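Local coordinates for siderophore-interacting protein (PDB 6K2L) that binds FAD and probably reduces the iron of ferric siderophores so that the metal can be released inside the cell, at residues A[48-53]-A[76-81]; A[11-16]-A[121-126]; A[28-33]-A[95-100]. The protein carries 1 engineered substitution. One frame throughout, in Å; residues are numbered along the deposited sequence.

Overall arrangement
All three contacts belong to one closed, six-stranded antiparallel barrel, the FAD-binding part of the protein. Contact 1 pairs strand 46-51 with 79-89, contact 2 pairs 11-20 with 120-123, and contact 3 pairs 25-31 with 94-100. Contacts 1 and 2 (centres about 11 Å apart) share a seam, where Met50 N lies 2.9 Å from Ala122 O; contacts 2 and 3 (centres about 8 Å apart) share another, where Lys16 N lies 2.8 Å from Cys29 O. Contacts 1 and 3, about 16 Å between centres, both hold FAD: Arg81 at the diphosphate, Asp98 and Ala100 at the flavin. In contact 2 the side chain of Leu121 remains about 10 Å from FAD, nearest atoms.

Contact 1. Residues A[48-53]-A[76-81]. With FAD (flavin-adenine dinucleotide), chain C.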
loop_
_atom_site.group_PDB
_atom_site.type_symbol
_atom_site.label_atom_id
_atom_site.label_comp_id
_atom_site.label_asym_id
_atom_site.label_seq_id
_atom_site.Cartn_x
_atom_site.Cartn_y
_atom_site.Cartn_z
ATOM N N LYS A 48 -16.169 2.398 7.939
ATOM C CA LYS A 48 -17.313 1.993 8.732
ATOM C C LYS A 48 -17.914 0.773 8.054
ATOM O O LYS A 48 -18.176 0.809 6.847
ATOM C CB LYS A 48 -18.346 3.116 8.812
ATOM C CG LYS A 48 -17.852 4.397 9.448
ATOM C CD LYS A 48 -17.103 4.112 10.743
ATOM C CE LYS A 48 -17.279 5.232 11.750
ATOM N NZ LYS A 48 -18.718 5.267 12.208
ATOM N N ILE A 49 -18.099 -0.318 8.810
ATOM C CA ILE A 49 -18.948 -1.414 8.357
ATOM C C ILE A 49 -20.342 -1.203 8.934
ATOM O O ILE A 49 -20.515 -0.679 10.049
ATOM C CB ILE A 49 -18.375 -2.803 8.730
ATOM C CG1 ILE A 49 -18.569 -3.118 10.209
ATOM C CG2 ILE A 49 -16.943 -2.956 8.260
ATOM C CD1 ILE A 49 -18.300 -4.599 10.564
ATOM N N MET A 50 -21.341 -1.552 8.145
ATOM C CA MET A 50 -22.732 -1.337 8.503
ATOM C C MET A 50 -23.354 -2.709 8.678
ATOM O O MET A 50 -23.416 -3.500 7.733
ATOM C CB MET A 50 -23.450 -0.517 7.433
ATOM C CG MET A 50 -22.962 0.927 7.348
ATOM S SD MET A 50 -23.449 1.850 5.847
ATOM C CE MET A 50 -21.962 1.653 4.865
ATOM N N LEU A 51 -23.764 -2.995 9.865
ATOM C CA LEU A 51 -24.389 -4.239 10.231
ATOM C C LEU A 51 -25.878 -4.010 10.469
ATOM O O LEU A 51 -26.297 -2.900 10.812
ATOM C CB LEU A 51 -23.738 -4.823 11.495
ATOM C CG LEU A 51 -22.247 -5.141 11.250
ATOM C CD1 LEU A 51 -21.353 -4.891 12.486
ATOM C CD2 LEU A 51 -22.049 -6.561 10.741
ATOM N N PRO A 52 -26.695 -5.029 10.248
ATOM C CA PRO A 52 -28.114 -4.939 10.592
ATOM C C PRO A 52 -28.337 -4.710 12.080
ATOM O O PRO A 52 -27.546 -5.117 12.928
ATOM C CB PRO A 52 -28.658 -6.308 10.167
ATOM C CG PRO A 52 -27.399 -7.209 10.102
ATOM C CD PRO A 52 -26.360 -6.297 9.582
ATOM N N GLN A 53 -29.451 -4.052 12.386
ATOM C CA GLN A 53 -29.946 -3.944 13.749
ATOM C C GLN A 53 -30.514 -5.283 14.212
ATOM O O GLN A 53 -30.721 -6.201 13.410
ATOM C CB GLN A 53 -31.029 -2.879 13.824
ATOM C CG GLN A 53 -30.674 -1.547 13.247
ATOM C CD GLN A 53 -31.913 -0.677 13.041
ATOM O OE1 GLN A 53 -32.932 -0.818 13.749
ATOM N NE2 GLN A 53 -31.841 0.221 12.060
ATOM N N GLN A 76 -34.187 2.723 9.946
ATOM C CA GLN A 76 -33.572 1.607 9.260
ATOM C C GLN A 76 -32.079 1.797 9.114
ATOM O O GLN A 76 -31.442 1.011 8.415
ATOM C CB GLN A 76 -34.246 1.425 7.906
ATOM C CG GLN A 76 -35.661 0.973 8.143
ATOM C CD GLN A 76 -36.139 -0.003 7.118
ATOM O OE1 GLN A 76 -35.959 -1.195 7.280
ATOM N NE2 GLN A 76 -36.851 0.484 6.122
ATOM N N ARG A 77 -31.534 2.824 9.768
ATOM C CA ARG A 77 -30.101 3.042 9.897
ATOM C C ARG A 77 -29.400 1.799 10.445
ATOM O O ARG A 77 -29.839 1.238 11.457
ATOM C CB ARG A 77 -29.861 4.233 10.831
ATOM C CG ARG A 77 -28.573 5.034 10.558
ATOM C CD ARG A 77 -28.037 5.737 11.842
ATOM N NE ARG A 77 -29.060 6.593 12.458
ATOM C CZ ARG A 77 -29.478 7.766 11.971
ATOM N NH1 ARG A 77 -28.957 8.267 10.848
ATOM N NH2 ARG A 77 -30.427 8.441 12.622
ATOM N N PRO A 78 -28.315 1.353 9.832
ATOM C CA PRO A 78 -27.578 0.209 10.364
ATOM C C PRO A 78 -26.738 0.600 11.579
ATOM O O PRO A 78 -26.458 1.772 11.835
ATOM C CB PRO A 78 -26.695 -0.216 9.181
ATOM C CG PRO A 78 -26.496 1.002 8.415
ATOM C CD PRO A 78 -27.751 1.838 8.563
ATOM N N ILE A 79 -26.346 -0.417 12.343
ATOM C CA ILE A 79 -25.329 -0.246 13.372
ATOM C C ILE A 79 -23.979 -0.111 12.688
ATOM O O ILE A 79 -23.712 -0.764 11.670
ATOM C CB ILE A 79 -25.343 -1.429 14.356
ATOM C CG1 ILE A 79 -26.754 -1.624 14.915
ATOM C CG2 ILE A 79 -24.358 -1.211 15.492
ATOM C CD1 ILE A 79 -26.943 -2.993 15.510
ATOM N N MET A 80 -23.134 0.776 13.201
ATOM C CA MET A 80 -21.854 1.049 12.570
ATOM C C MET A 80 -20.727 0.609 13.486
ATOM O O MET A 80 -20.814 0.764 14.712
ATOM C CB MET A 80 -21.724 2.524 12.252
ATOM C CG MET A 80 -23.001 3.066 11.665
ATOM S SD MET A 80 -22.856 3.101 9.883
ATOM C CE MET A 80 -21.921 4.629 9.768
ATOM N N ARG A 81 -19.692 0.019 12.887
ATOM C CA ARG A 81 -18.442 -0.222 13.595
ATOM C C ARG A 81 -17.298 0.264 12.727
ATOM O O ARG A 81 -17.371 0.197 11.502
ATOM C CB ARG A 81 -18.228 -1.709 13.925
ATOM C CG ARG A 81 -19.256 -2.300 14.895
ATOM C CD ARG A 81 -19.078 -1.752 16.264
ATOM N NE ARG A 81 -19.912 -2.390 17.282
ATOM C CZ ARG A 81 -21.092 -1.913 17.692
ATOM N NH1 ARG A 81 -21.582 -0.825 17.131
ATOM N NH2 ARG A 81 -21.762 -2.506 18.673
HETATM P PA FAD C . -18.986 -4.154 20.717
HETATM O O1A FAD C . -20.433 -4.404 20.433
HETATM O O2A FAD C . -18.466 -2.753 20.370
HETATM O O5B FAD C . -18.561 -4.341 22.271
HETATM C C5B FAD C . -18.977 -5.490 23.039
HETATM C C4B FAD C . -18.069 -5.741 24.226
HETATM O O4B FAD C . -16.861 -6.411 23.798
HETATM C C3B FAD C . -17.602 -4.525 25.023
HETATM O O3B FAD C . -17.505 -4.856 26.407
HETATM C C2B FAD C . -16.231 -4.219 24.403
HETATM O O2B FAD C . -15.306 -3.569 25.272
HETATM C C1B FAD C . -15.719 -5.618 24.081
HETATM N N9A FAD C . -14.887 -5.658 22.904
HETATM C C8A FAD C . -15.088 -4.977 21.730
HETATM N N7A FAD C . -14.191 -5.230 20.805
HETATM C C5A FAD C . -13.350 -6.152 21.412
HETATM C C6A FAD C . -12.199 -6.823 20.962
HETATM N N6A FAD C . -11.700 -6.683 19.732
HETATM N N1A FAD C . -11.586 -7.673 21.825
HETATM C C2A FAD C . -12.098 -7.822 23.051
HETATM N N3A FAD C . -13.186 -7.250 23.581
HETATM C C4A FAD C . -13.771 -6.427 22.704
HETATM N N1 FAD C . -11.176 -3.846 15.502
HETATM C C2 FAD C . -10.809 -4.960 14.801
HETATM O O2 FAD C . -11.055 -6.097 15.209
HETATM N N3 FAD C . -10.128 -4.828 13.602
HETATM C C4 FAD C . -9.761 -3.647 13.004
HETATM O O4 FAD C . -9.162 -3.658 11.928
HETATM C C4X FAD C . -10.167 -2.466 13.746
HETATM N N5 FAD C . -9.864 -1.275 13.240
HETATM C C5X FAD C . -10.241 -0.163 13.950
HETATM C C6 FAD C . -9.911 1.088 13.447
HETATM C C7 FAD C . -10.246 2.251 14.135
HETATM C C7M FAD C . -9.888 3.589 13.539
HETATM C C8 FAD C . -10.962 2.159 15.345
HETATM C C8M FAD C . -11.385 3.395 16.100
HETATM C C9 FAD C . -11.308 0.906 15.841
HETATM C C9A FAD C . -10.947 -0.250 15.163
HETATM N N10 FAD C . -11.252 -1.530 15.671
HETATM C C10 FAD C . -10.864 -2.667 14.990
HETATM C "C1'" FAD C . -11.958 -1.673 16.957
HETATM C "C2'" FAD C . -13.401 -2.168 16.835
HETATM O "O2'" FAD C . -14.261 -1.161 16.293
HETATM C "C3'" FAD C . -13.892 -2.571 18.228
HETATM O "O3'" FAD C . -13.248 -3.789 18.595
HETATM C "C4'" FAD C . -15.405 -2.749 18.344
HETATM O "O4'" FAD C . -15.783 -2.546 19.709
HETATM C "C5'" FAD C . -15.841 -4.110 17.846
HETATM O "O5'" FAD C . -17.280 -4.163 17.815
HETATM P P FAD C . -18.069 -5.423 18.345
HETATM O O1P FAD C . -19.496 -5.279 17.800
HETATM O O2P FAD C . -17.400 -6.680 18.015
HETATM O O3P FAD C . -18.089 -5.206 19.929
#
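Arg81 NH1 is held twice: it donates to Met80 O (3.0 Å) of the preceding residue, and it forms a salt bridge with Glu256. The other two nitrogens of the guanidinium serve FAD. NE gives its hydrogen to O1P at 3.0 Å with a weaker branch to O5', which lies in the guanidinium plane at the edge, and NH2 bonds O1A of the second phosphate at 2.9 Å. One guanidinium thus spans both phosphates, and its positive charge probably offsets theirs. A single bend at chi2 (-70°) carries the chain there, while its CB rests near Ile49 CG1 and its CG near Leu51 CD1. The backbone behind it is antiparallel, with hydrogen-bonded pairs at Ile49-Arg81 and Leu51-Ile79 either side of Met50-Met80. Arg81 opens an Arg-Thr-Phe-Thr run that probably corresponds to the RxYS/T flavin-binding motif of the ferredoxin-reductase-like barrel, with Phe in place of Tyr; Thr84 OG1 also bonds FAD. On the opposite face Met50 and Met80 lie side by side, CG of the first against SD of the second (3.3 Å), and Met50 CB sits against Pro78 CG at 3.5 Å. Where strand 46-51 ends, Ile79 CD1 reaches over the Pro52-Gln53 link, 3.4 Å from Pro52 O. Gln53, its chain extended past CG, brings NE2 to within a very short 2.3 Å of Arg77 O, from above the carbonyl plane; the same amide also bonds Ser75 O.

Contact 2. Residues A[11-16]-A[121-126]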
loop_
_atom_site.group_PDB
_atom_site.type_symbol
_atom_site.label_atom_id
_atom_site.label_comp_id
_atom_site.label_asym_id
_atom_site.label_seq_id
_atom_site.Cartn_x
_atom_site.Cartn_y
_atom_site.Cartn_z
ATOM N N ARG A 11 -21.063 0.326 -0.288
ATOM C CA ARG A 11 -21.131 -0.847 -1.147
ATOM C C ARG A 11 -21.430 -2.091 -0.326
ATOM O O ARG A 11 -20.933 -2.243 0.795
ATOM C CB ARG A 11 -19.834 -1.054 -1.918
ATOM C CG ARG A 11 -19.488 0.067 -2.831
ATOM C CD ARG A 11 -18.018 0.140 -2.906
ATOM N NE ARG A 11 -17.521 0.762 -4.133
ATOM C CZ ARG A 11 -17.172 2.037 -4.217
ATOM N NH1 ARG A 11 -17.299 2.821 -3.141
ATOM N NH2 ARG A 11 -16.685 2.518 -5.361
ATOM N N LEU A 12 -22.246 -2.968 -0.892
ATOM C CA LEU A 12 -22.549 -4.249 -0.277
ATOM C C LEU A 12 -21.615 -5.281 -0.881
ATOM O O LEU A 12 -21.641 -5.497 -2.094
ATOM C CB LEU A 12 -24.008 -4.643 -0.503
ATOM C CG LEU A 12 -24.534 -5.723 0.452
ATOM C CD1 LEU A 12 -24.652 -5.196 1.897
ATOM C CD2 LEU A 12 -25.879 -6.280 -0.048
ATOM N N LEU A 13 -20.765 -5.879 -0.052
ATOM C CA LEU A 13 -19.812 -6.875 -0.512
ATOM C C LEU A 13 -20.222 -8.243 -0.003
ATOM O O LEU A 13 -20.995 -8.369 0.957
ATOM C CB LEU A 13 -18.384 -6.552 -0.052
ATOM C CG LEU A 13 -18.001 -5.068 -0.069
ATOM C CD1 LEU A 13 -16.676 -4.808 0.632
ATOM C CD2 LEU A 13 -17.949 -4.597 -1.481
ATOM N N THR A 14 -19.679 -9.267 -0.657
ATOM C CA THR A 14 -19.917 -10.653 -0.302
ATOM C C THR A 14 -18.614 -11.267 0.203
ATOM O O THR A 14 -17.525 -10.944 -0.288
ATOM C CB THR A 14 -20.459 -11.421 -1.521
ATOM O OG1 THR A 14 -21.711 -10.851 -1.935
ATOM C CG2 THR A 14 -20.655 -12.911 -1.223
ATOM N N VAL A 15 -18.719 -12.148 1.192
ATOM C CA VAL A 15 -17.523 -12.828 1.674
ATOM C C VAL A 15 -17.090 -13.856 0.628
ATOM O O VAL A 15 -17.869 -14.718 0.215
ATOM C CB VAL A 15 -17.779 -13.487 3.039
ATOM C CG1 VAL A 15 -16.550 -14.296 3.469
ATOM C CG2 VAL A 15 -18.170 -12.445 4.080
ATOM N N LYS A 16 -15.852 -13.757 0.174
ATOM C CA LYS A 16 -15.257 -14.719 -0.736
ATOM C C LYS A 16 -14.636 -15.880 0.027
ATOM O O LYS A 16 -14.940 -17.041 -0.259
ATOM C CB LYS A 16 -14.199 -14.022 -1.600
ATOM C CG LYS A 16 -13.825 -14.735 -2.869
ATOM C CD LYS A 16 -13.140 -13.779 -3.814
ATOM C CE LYS A 16 -11.753 -14.256 -4.170
ATOM N NZ LYS A 16 -11.729 -14.996 -5.464
ATOM N N LEU A 121 -21.764 -7.894 3.755
ATOM C CA LEU A 121 -21.322 -6.807 4.632
ATOM C C LEU A 121 -21.336 -5.489 3.865
ATOM O O LEU A 121 -20.713 -5.382 2.803
ATOM C CB LEU A 121 -19.912 -7.047 5.187
ATOM C CG LEU A 121 -19.545 -6.173 6.388
ATOM C CD1 LEU A 121 -20.162 -6.782 7.635
ATOM C CD2 LEU A 121 -18.025 -6.072 6.537
ATOM N N ALA A 122 -22.043 -4.495 4.394
ATOM C CA ALA A 122 -21.999 -3.165 3.816
ATOM C C ALA A 122 -20.795 -2.423 4.375
ATOM O O ALA A 122 -20.461 -2.552 5.562
ATOM C CB ALA A 122 -23.285 -2.400 4.108
ATOM N N ILE A 123 -20.114 -1.671 3.511
ATOM C CA ILE A 123 -18.994 -0.852 3.961
ATOM C C ILE A 123 -19.047 0.520 3.306
ATOM O O ILE A 123 -19.493 0.682 2.163
ATOM C CB ILE A 123 -17.614 -1.501 3.701
ATOM C CG1 ILE A 123 -17.345 -1.623 2.203
ATOM C CG2 ILE A 123 -17.514 -2.859 4.380
ATOM C CD1 ILE A 123 -15.919 -1.361 1.849
ATOM N N SER A 124 -18.586 1.505 4.073
ATOM C CA SER A 124 -18.421 2.891 3.667
ATOM C C SER A 124 -17.158 3.056 2.832
ATOM O O SER A 124 -16.459 2.092 2.509
ATOM C CB SER A 124 -18.299 3.762 4.895
ATOM O OG SER A 124 -16.930 3.740 5.282
ATOM N N GLY A 125 -16.807 4.301 2.532
ATOM C CA GLY A 125 -15.548 4.603 1.897
ATOM C C GLY A 125 -14.496 4.848 2.955
ATOM O O GLY A 125 -14.785 4.819 4.157
ATOM N N PRO A 126 -13.253 5.090 2.541
ATOM C CA PRO A 126 -12.169 5.230 3.513
ATOM C C PRO A 126 -12.032 6.648 4.052
ATOM O O PRO A 126 -12.304 7.640 3.372
ATOM C CB PRO A 126 -10.928 4.802 2.712
ATOM C CG PRO A 126 -11.322 4.868 1.254
ATOM C CD PRO A 126 -12.782 5.233 1.157
#
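Four backbone hydrogen bonds join 11-16 to 121-123, two in the Arg11-Ile123 pair and two in the Leu13-Leu121 pair. The straightest runs from Leu13 N to Leu121 O (2.9 Å, 173° at the hydrogen), although the donor stands above the carbonyl plane; both bonds of the Arg11-Ile123 pair lie nearly along their C=O axes. Between these pairs Leu12 and Ala122 form the non-hydrogen-bonded pair, where Leu12 CD1 drops onto Ala122 CB at 3.8 Å. On the other face Leu13 and Ile123 cross at about a right angle, with Leu13 CD1 3.6 Å from Ile123 CG1. Ile123 takes the crowded chi1 position (66°), with CG1 between its own N and carbonyl carbon, which turns CG1 to Leu13 CD1. Leu121 and Ile123 also pack on Ile49 of the next strand, and Leu13 on Leu30.

Farther out, the guanidinium of Arg11 is anchored by Glu34 O at NE, by Val7 O at NH1 and by a salt bridge from NH2 to Asp37. Ser124 OG donates to a lone pair of Gly125 O at 2.7 Å and accepts from Lys48 N, which ties this part of the chain to strand 46-51. Pairing the first strand with the last in this way closes the six-stranded antiparallel barrel of the ferredoxin-reductase-like FAD-binding fold.

Contact 3. Residues A[28-33]-A[95-100]; sequences ICLTSP and LDIDFA. With FAD (flavin-adenine dinucleotide), chain C.
The Phe99 ring meets the Ile28 side chain at a slant, CD1 of the ring 3.7 Å from the isoleucine CD1, with CE1 almost as near. It also meets the Phe83 ring, the two planes about 35° apart, and touches Ala112 of helix 107-114. The pyrimidine end of the flavin, the other flat group, is gripped by the backbone of strand 94-100: FAD N3 donates to Asp98 O at 3.0 Å, and Ala100 N donates to FAD O2 at 2.9 Å, both nearly straight (167° and 173° at the hydrogen). These two bonds flank Phe99, whose CB points toward strand 25-31.

The strands pair antiparallel, Ile28 with Ile97 and Leu30 with Leu95 through two hydrogen bonds each, Cys29 with Asp96 as the non-hydrogen-bonded pair between them. On the face carrying Ile28, Leu30 and Ile97, the side chains of Leu30 and Ile97 cross obliquely and join tip to tip, CD1 to CD1 at 3.6 Å. On the Cys29 face, Asp96 brings OD1 to 3.2 Å from Cys29 CB, while Cys29 SG swings anti to its backbone N. The aspartates of strand 94-100 are buried yet paired: Asp96 with Arg89, Asp98 with Arg27. At the strand's end Ala100 CB packs 3.5 Å from FAD O2 and close to N6A of the adenine, so one methyl touches both halves of the bent cofactor.

Matching a donor and an acceptor of the backbone to O2 and N3 sets the in-plane rotation of the pyrimidine edge through two bonds that both come from main chain; the N-H at O2 may also stabilise negative charge that gathers around N1 and O2 when the flavin is reduced.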
loop_
_atom_site.group_PDB
_atom_site.type_symbol
_atom_site.label_atom_id
_atom_site.label_comp_id
_atom_site.label_asym_id
_atom_site.label_seq_id
_atom_site.Cartn_x
_atom_site.Cartn_y
_atom_site.Cartn_z
ATOM N N ILE A 28 -11.103 -11.804 6.802
ATOM C CA ILE A 28 -12.265 -12.016 5.957
ATOM C C ILE A 28 -12.044 -11.242 4.670
ATOM O O ILE A 28 -11.742 -10.043 4.695
ATOM C CB ILE A 28 -13.549 -11.575 6.665
ATOM C CG1 ILE A 28 -13.806 -12.476 7.881
ATOM C CG2 ILE A 28 -14.670 -11.578 5.690
ATOM C CD1 ILE A 28 -14.923 -11.967 8.810
ATOM N N CYS A 29 -12.127 -11.938 3.548
ATOM C CA CYS A 29 -11.866 -11.344 2.250
ATOM C C CYS A 29 -13.189 -11.123 1.543
ATOM O O CYS A 29 -13.955 -12.065 1.338
ATOM C CB CYS A 29 -10.960 -12.238 1.415
ATOM S SG CYS A 29 -10.925 -11.700 -0.297
ATOM N N LEU A 30 -13.458 -9.887 1.181
ATOM C CA LEU A 30 -14.738 -9.477 0.655
ATOM C C LEU A 30 -14.555 -9.057 -0.791
ATOM O O LEU A 30 -13.502 -8.551 -1.182
ATOM C CB LEU A 30 -15.305 -8.337 1.475
ATOM C CG LEU A 30 -15.573 -8.743 2.928
ATOM C CD1 LEU A 30 -15.214 -7.596 3.827
ATOM C CD2 LEU A 30 -17.012 -9.077 3.073
ATOM N N THR A 31 -15.573 -9.307 -1.595
ATOM C CA THR A 31 -15.482 -9.024 -3.011
ATOM C C THR A 31 -16.814 -8.498 -3.507
ATOM O O THR A 31 -17.867 -8.802 -2.942
ATOM C CB THR A 31 -15.073 -10.269 -3.809
ATOM O OG1 THR A 31 -15.024 -9.933 -5.203
ATOM C CG2 THR A 31 -16.050 -11.440 -3.584
ATOM N N SER A 32 -16.740 -7.702 -4.571
ATOM C CA SER A 32 -17.858 -7.132 -5.313
ATOM C C SER A 32 -17.332 -6.466 -6.572
ATOM O O SER A 32 -16.229 -5.887 -6.562
ATOM C CB SER A 32 -18.629 -6.093 -4.500
ATOM O OG SER A 32 -19.945 -5.902 -5.010
ATOM N N PRO A 33 -18.076 -6.535 -7.679
ATOM C CA PRO A 33 -17.733 -5.707 -8.846
ATOM C C PRO A 33 -17.812 -4.218 -8.558
ATOM O O PRO A 33 -17.184 -3.429 -9.274
ATOM C CB PRO A 33 -18.765 -6.147 -9.893
ATOM C CG PRO A 33 -19.094 -7.575 -9.484
ATOM C CD PRO A 33 -19.129 -7.518 -7.986
ATOM N N LEU A 95 -11.125 -7.112 -0.984
ATOM C CA LEU A 95 -10.850 -6.222 0.130
ATOM C C LEU A 95 -10.797 -7.049 1.409
ATOM O O LEU A 95 -11.748 -7.761 1.707
ATOM C CB LEU A 95 -11.931 -5.131 0.230
ATOM C CG LEU A 95 -11.577 -4.036 1.241
ATOM C CD1 LEU A 95 -11.816 -2.683 0.663
ATOM C CD2 LEU A 95 -12.345 -4.240 2.547
ATOM N N ASP A 96 -9.706 -6.953 2.174
ATOM C CA ASP A 96 -9.475 -7.759 3.375
ATOM C C ASP A 96 -9.729 -6.961 4.643
ATOM O O ASP A 96 -9.139 -5.901 4.844
ATOM C CB ASP A 96 -8.020 -8.250 3.433
ATOM C CG ASP A 96 -7.753 -9.381 2.487
ATOM O OD1 ASP A 96 -8.743 -9.982 2.015
ATOM O OD2 ASP A 96 -6.557 -9.666 2.210
ATOM N N ILE A 97 -10.553 -7.490 5.530
ATOM C CA ILE A 97 -10.693 -6.925 6.865
ATOM C C ILE A 97 -10.336 -7.990 7.887
ATOM O O ILE A 97 -10.858 -9.109 7.807
ATOM C CB ILE A 97 -12.115 -6.414 7.115
ATOM C CG1 ILE A 97 -12.494 -5.415 6.035
ATOM C CG2 ILE A 97 -12.173 -5.764 8.478
ATOM C CD1 ILE A 97 -14.012 -5.044 6.078
ATOM N N ASP A 98 -9.472 -7.642 8.861
ATOM C CA ASP A 98 -9.052 -8.567 9.920
ATOM C C ASP A 98 -9.777 -8.287 11.243
ATOM O O ASP A 98 -9.620 -7.206 11.831
ATOM C CB ASP A 98 -7.550 -8.484 10.168
ATOM C CG ASP A 98 -6.707 -9.031 9.021
ATOM O OD1 ASP A 98 -7.249 -9.571 8.018
ATOM O OD2 ASP A 98 -5.458 -8.921 9.146
ATOM N N PHE A 99 -10.508 -9.284 11.741
ATOM C CA PHE A 99 -11.337 -9.178 12.944
ATOM C C PHE A 99 -10.615 -9.764 14.158
ATOM O O PHE A 99 -10.217 -10.936 14.135
ATOM C CB PHE A 99 -12.670 -9.914 12.722
ATOM C CG PHE A 99 -13.643 -9.150 11.881
ATOM C CD1 PHE A 99 -13.475 -9.066 10.494
ATOM C CD2 PHE A 99 -14.711 -8.478 12.463
ATOM C CE1 PHE A 99 -14.355 -8.327 9.714
ATOM C CE2 PHE A 99 -15.599 -7.744 11.680
ATOM C CZ PHE A 99 -15.422 -7.675 10.313
ATOM N N ALA A 100 -10.461 -8.963 15.221
ATOM C CA ALA A 100 -9.941 -9.470 16.499
ATOM C C ALA A 100 -11.058 -10.238 17.202
ATOM O O ALA A 100 -11.955 -9.642 17.795
ATOM C CB ALA A 100 -9.414 -8.338 17.380
HETATM P PA FAD C . -18.986 -4.154 20.717
HETATM O O1A FAD C . -20.433 -4.404 20.433
HETATM O O2A FAD C . -18.466 -2.753 20.370
HETATM O O5B FAD C . -18.561 -4.341 22.271
HETATM C C5B FAD C . -18.977 -5.490 23.039
HETATM C C4B FAD C . -18.069 -5.741 24.226
HETATM O O4B FAD C . -16.861 -6.411 23.798
HETATM C C3B FAD C . -17.602 -4.525 25.023
HETATM O O3B FAD C . -17.505 -4.856 26.407
HETATM C C2B FAD C . -16.231 -4.219 24.403
HETATM O O2B FAD C . -15.306 -3.569 25.272
HETATM C C1B FAD C . -15.719 -5.618 24.081
HETATM N N9A FAD C . -14.887 -5.658 22.904
HETATM C C8A FAD C . -15.088 -4.977 21.730
HETATM N N7A FAD C . -14.191 -5.230 20.805
HETATM C C5A FAD C . -13.350 -6.152 21.412
HETATM C C6A FAD C . -12.199 -6.823 20.962
HETATM N N6A FAD C . -11.700 -6.683 19.732
HETATM N N1A FAD C . -11.586 -7.673 21.825
HETATM C C2A FAD C . -12.098 -7.822 23.051
HETATM N N3A FAD C . -13.186 -7.250 23.581
HETATM C C4A FAD C . -13.771 -6.427 22.704
HETATM N N1 FAD C . -11.176 -3.846 15.502
HETATM C C2 FAD C . -10.809 -4.960 14.801
HETATM O O2 FAD C . -11.055 -6.097 15.209
HETATM N N3 FAD C . -10.128 -4.828 13.602
HETATM C C4 FAD C . -9.761 -3.647 13.004
HETATM O O4 FAD C . -9.162 -3.658 11.928
HETATM C C4X FAD C . -10.167 -2.466 13.746
HETATM N N5 FAD C . -9.864 -1.275 13.240
HETATM C C5X FAD C . -10.241 -0.163 13.950
HETATM C C6 FAD C . -9.911 1.088 13.447
HETATM C C7 FAD C . -10.246 2.251 14.135
HETATM C C7M FAD C . -9.888 3.589 13.539
HETATM C C8 FAD C . -10.962 2.159 15.345
HETATM C C8M FAD C . -11.385 3.395 16.100
HETATM C C9 FAD C . -11.308 0.906 15.841
HETATM C C9A FAD C . -10.947 -0.250 15.163
HETATM N N10 FAD C . -11.252 -1.530 15.671
HETATM C C10 FAD C . -10.864 -2.667 14.990
HETATM C "C1'" FAD C . -11.958 -1.673 16.957
HETATM C "C2'" FAD C . -13.401 -2.168 16.835
HETATM O "O2'" FAD C . -14.261 -1.161 16.293
HETATM C "C3'" FAD C . -13.892 -2.571 18.228
HETATM O "O3'" FAD C . -13.248 -3.789 18.595
HETATM C "C4'" FAD C . -15.405 -2.749 18.344
HETATM O "O4'" FAD C . -15.783 -2.546 19.709
HETATM C "C5'" FAD C . -15.841 -4.110 17.846
HETATM O "O5'" FAD C . -17.280 -4.163 17.815
HETATM P P FAD C . -18.069 -5.423 18.345
HETATM O O1P FAD C . -19.496 -5.279 17.800
HETATM O O2P FAD C . -17.400 -6.680 18.015
HETATM O O3P FAD C . -18.089 -5.206 19.929
#